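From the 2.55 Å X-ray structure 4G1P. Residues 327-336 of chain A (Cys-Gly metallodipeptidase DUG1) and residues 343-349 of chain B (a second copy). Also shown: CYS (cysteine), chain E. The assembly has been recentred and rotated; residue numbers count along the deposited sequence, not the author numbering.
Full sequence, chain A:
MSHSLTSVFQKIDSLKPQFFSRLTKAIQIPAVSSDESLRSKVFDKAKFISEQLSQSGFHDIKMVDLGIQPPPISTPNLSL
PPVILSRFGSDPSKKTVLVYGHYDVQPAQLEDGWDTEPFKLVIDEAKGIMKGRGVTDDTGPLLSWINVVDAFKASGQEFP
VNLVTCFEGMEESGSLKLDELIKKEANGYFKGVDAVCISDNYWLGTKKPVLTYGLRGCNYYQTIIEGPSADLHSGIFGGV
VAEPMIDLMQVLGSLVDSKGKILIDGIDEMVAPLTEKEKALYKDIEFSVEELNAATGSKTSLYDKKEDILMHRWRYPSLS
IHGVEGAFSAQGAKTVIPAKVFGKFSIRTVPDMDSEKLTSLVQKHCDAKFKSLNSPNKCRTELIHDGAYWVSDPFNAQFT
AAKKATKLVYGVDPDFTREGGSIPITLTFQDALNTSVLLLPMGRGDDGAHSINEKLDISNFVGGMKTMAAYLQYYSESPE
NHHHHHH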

# COMPACT_ATOMS: atom_id res chain seq x y z
N ALA A 327 -6.02 1.43 0.50
CA ALA A 327 -6.50 0.08 0.76
C ALA A 327 -5.51 -0.68 1.64
O ALA A 327 -4.71 -0.08 2.37
CB ALA A 327 -6.75 -0.67 -0.53
N PHE A 328 -5.56 -1.99 1.56
CA PHE A 328 -4.70 -2.80 2.42
C PHE A 328 -3.49 -3.32 1.64
O PHE A 328 -3.64 -4.07 0.67
CB PHE A 328 -5.49 -3.95 3.04
CG PHE A 328 -4.64 -5.00 3.65
CD1 PHE A 328 -3.89 -4.73 4.79
CD2 PHE A 328 -4.56 -6.27 3.09
CE1 PHE A 328 -3.08 -5.72 5.37
CE2 PHE A 328 -3.75 -7.26 3.66
CZ PHE A 328 -3.01 -6.99 4.80
N SER A 329 -2.30 -2.92 2.07
CA SER A 329 -1.10 -3.16 1.26
C SER A 329 0.05 -3.81 2.01
O SER A 329 1.12 -4.02 1.44
CB SER A 329 -0.63 -1.86 0.61
OG SER A 329 -0.35 -0.90 1.61
N ALA A 330 -0.17 -4.12 3.29
CA ALA A 330 0.86 -4.79 4.09
C ALA A 330 0.78 -6.28 3.83
O ALA A 330 -0.10 -6.74 3.10
CB ALA A 330 0.67 -4.51 5.55
N GLN A 331 1.68 -7.04 4.43
CA GLN A 331 1.66 -8.47 4.15
C GLN A 331 0.54 -9.16 4.92
O GLN A 331 0.02 -8.62 5.90
CB GLN A 331 3.01 -9.13 4.39
CG GLN A 331 3.28 -9.56 5.81
CD GLN A 331 4.59 -10.32 5.93
OE1 GLN A 331 5.37 -10.38 4.97
NE2 GLN A 331 4.83 -10.90 7.10
N GLY A 332 0.17 -10.35 4.44
CA GLY A 332 -0.86 -11.14 5.06
C GLY A 332 -2.27 -10.71 4.71
O GLY A 332 -2.55 -10.25 3.60
N ALA A 333 -3.17 -10.86 5.68
CA ALA A 333 -4.59 -10.70 5.42
C ALA A 333 -5.23 -9.58 6.25
O ALA A 333 -4.95 -9.43 7.42
CB ALA A 333 -5.27 -12.02 5.69
N LYS A 334 -6.08 -8.79 5.62
CA LYS A 334 -6.92 -7.85 6.35
C LYS A 334 -8.34 -7.85 5.74
O LYS A 334 -8.53 -7.61 4.54
CB LYS A 334 -6.32 -6.45 6.34
CG LYS A 334 -6.92 -5.46 7.35
CD LYS A 334 -6.34 -4.07 7.15
CE LYS A 334 -6.54 -3.12 8.34
NZ LYS A 334 -5.40 -2.11 8.44
N THR A 335 -9.32 -8.15 6.58
CA THR A 335 -10.69 -8.28 6.12
C THR A 335 -11.37 -6.95 6.24
O THR A 335 -12.10 -6.69 7.21
CB THR A 335 -11.47 -9.29 6.95
OG1 THR A 335 -11.10 -9.14 8.32
CG2 THR A 335 -11.16 -10.70 6.52
N VAL A 336 -11.15 -6.11 5.24
CA VAL A 336 -11.66 -4.75 5.26
C VAL A 336 -12.17 -4.32 3.89
O VAL A 336 -11.65 -4.73 2.86
CB VAL A 336 -10.57 -3.76 5.76
CG1 VAL A 336 -9.35 -3.81 4.85
CG2 VAL A 336 -11.13 -2.36 5.83
N GLY B 343 -2.44 -9.57 -4.95
CA GLY B 343 -3.81 -9.09 -4.84
C GLY B 343 -4.54 -9.79 -3.71
O GLY B 343 -4.55 -11.02 -3.63
N LYS B 344 -5.15 -9.00 -2.82
CA LYS B 344 -5.82 -9.55 -1.64
C LYS B 344 -7.34 -9.58 -1.82
O LYS B 344 -7.97 -8.57 -2.13
CB LYS B 344 -5.44 -8.74 -0.40
CG LYS B 344 -3.93 -8.59 -0.19
CD LYS B 344 -3.28 -9.94 0.09
CE LYS B 344 -1.78 -9.84 0.25
NZ LYS B 344 -1.40 -8.93 1.34
N PHE B 345 -7.93 -10.75 -1.62
CA PHE B 345 -9.39 -10.89 -1.68
C PHE B 345 -9.89 -12.09 -0.85
O PHE B 345 -9.23 -13.13 -0.75
CB PHE B 345 -9.88 -10.99 -3.13
CG PHE B 345 -9.48 -12.26 -3.82
CD1 PHE B 345 -8.21 -12.40 -4.35
CD2 PHE B 345 -10.36 -13.31 -3.94
CE1 PHE B 345 -7.84 -13.57 -4.99
CE2 PHE B 345 -9.99 -14.49 -4.57
CZ PHE B 345 -8.73 -14.61 -5.10
N SER B 346 -11.07 -11.95 -0.27
CA SER B 346 -11.63 -13.04 0.51
C SER B 346 -13.08 -13.37 0.13
O SER B 346 -13.81 -12.53 -0.41
CB SER B 346 -11.52 -12.76 2.00
OG SER B 346 -12.12 -11.52 2.30
N ILE B 347 -13.46 -14.61 0.41
CA ILE B 347 -14.83 -15.04 0.18
C ILE B 347 -15.47 -15.45 1.50
O ILE B 347 -14.91 -16.24 2.28
CB ILE B 347 -14.89 -16.20 -0.81
CG1 ILE B 347 -14.25 -15.79 -2.16
CG2 ILE B 347 -16.33 -16.64 -1.01
CD1 ILE B 347 -14.14 -16.91 -3.20
N ARG B 348 -16.65 -14.89 1.77
CA ARG B 348 -17.43 -15.31 2.92
C ARG B 348 -18.22 -16.55 2.55
O ARG B 348 -19.05 -16.53 1.65
CB ARG B 348 -18.37 -14.19 3.37
CG ARG B 348 -17.63 -12.95 3.89
CD ARG B 348 -16.95 -13.19 5.23
NE ARG B 348 -16.07 -12.08 5.58
CZ ARG B 348 -15.43 -11.94 6.74
NH1 ARG B 348 -15.59 -12.83 7.72
NH2 ARG B 348 -14.64 -10.89 6.92
N THR B 349 -17.96 -17.65 3.24
CA THR B 349 -18.62 -18.91 2.89
C THR B 349 -19.91 -19.15 3.67
O THR B 349 -20.07 -18.71 4.80
CB THR B 349 -17.67 -20.09 3.06
OG1 THR B 349 -17.40 -20.26 4.45
CG2 THR B 349 -16.36 -19.83 2.33
N CYS E . -11.84 -11.07 11.45
CA CYS E . -11.77 -11.69 10.14
C CYS E . -13.16 -11.66 9.50
O CYS E . -14.14 -12.13 10.08
CB CYS E . -11.21 -13.11 10.25
SG CYS E . -11.03 -13.94 8.70
O HOH W 1 -1.86 -6.37 0.99

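This is a small contact in which side chains from one face of a strand in chain B reach an irregular loop of chain A, held by a single direct hydrogen bond from a lysine to a backbone carbonyl. The alternation of the strand sets the pattern: Lys B344 and Ser B346 point toward the loop, while Phe B345 between them points away. Lys B344 does most of the work. Its NZ donates to Gly A332 O at 2.9 Å, and it also donates to a water, NZ to water O 2.6 Å, which in turn donates to Phe A328 O and Ala A330 O. Thus the ammonium meets the loop backbone both directly and through water. Ala A330 O itself lies 3.1 Å from Lys B344 NZ, but the angle is too poor for a hydrogen bond; the water supplies the link instead. Phe A328 CE2 sits 3.7 Å from the same NZ. At Gly A332, phi is 81°, a value that by itself favours glycine.

Farther along, contact is by packing. Thr A335 CG2 lies 3.5 Å from Arg B348 NH2, and Ser B346 OG is more distant, 4.4 Å from that methyl. Arg B348 NH1 donates to the bound cysteine O at 2.9 Å, while Thr A335 OG1 approaches the ligand CA at 3.2 Å, so both chains touch the ligand.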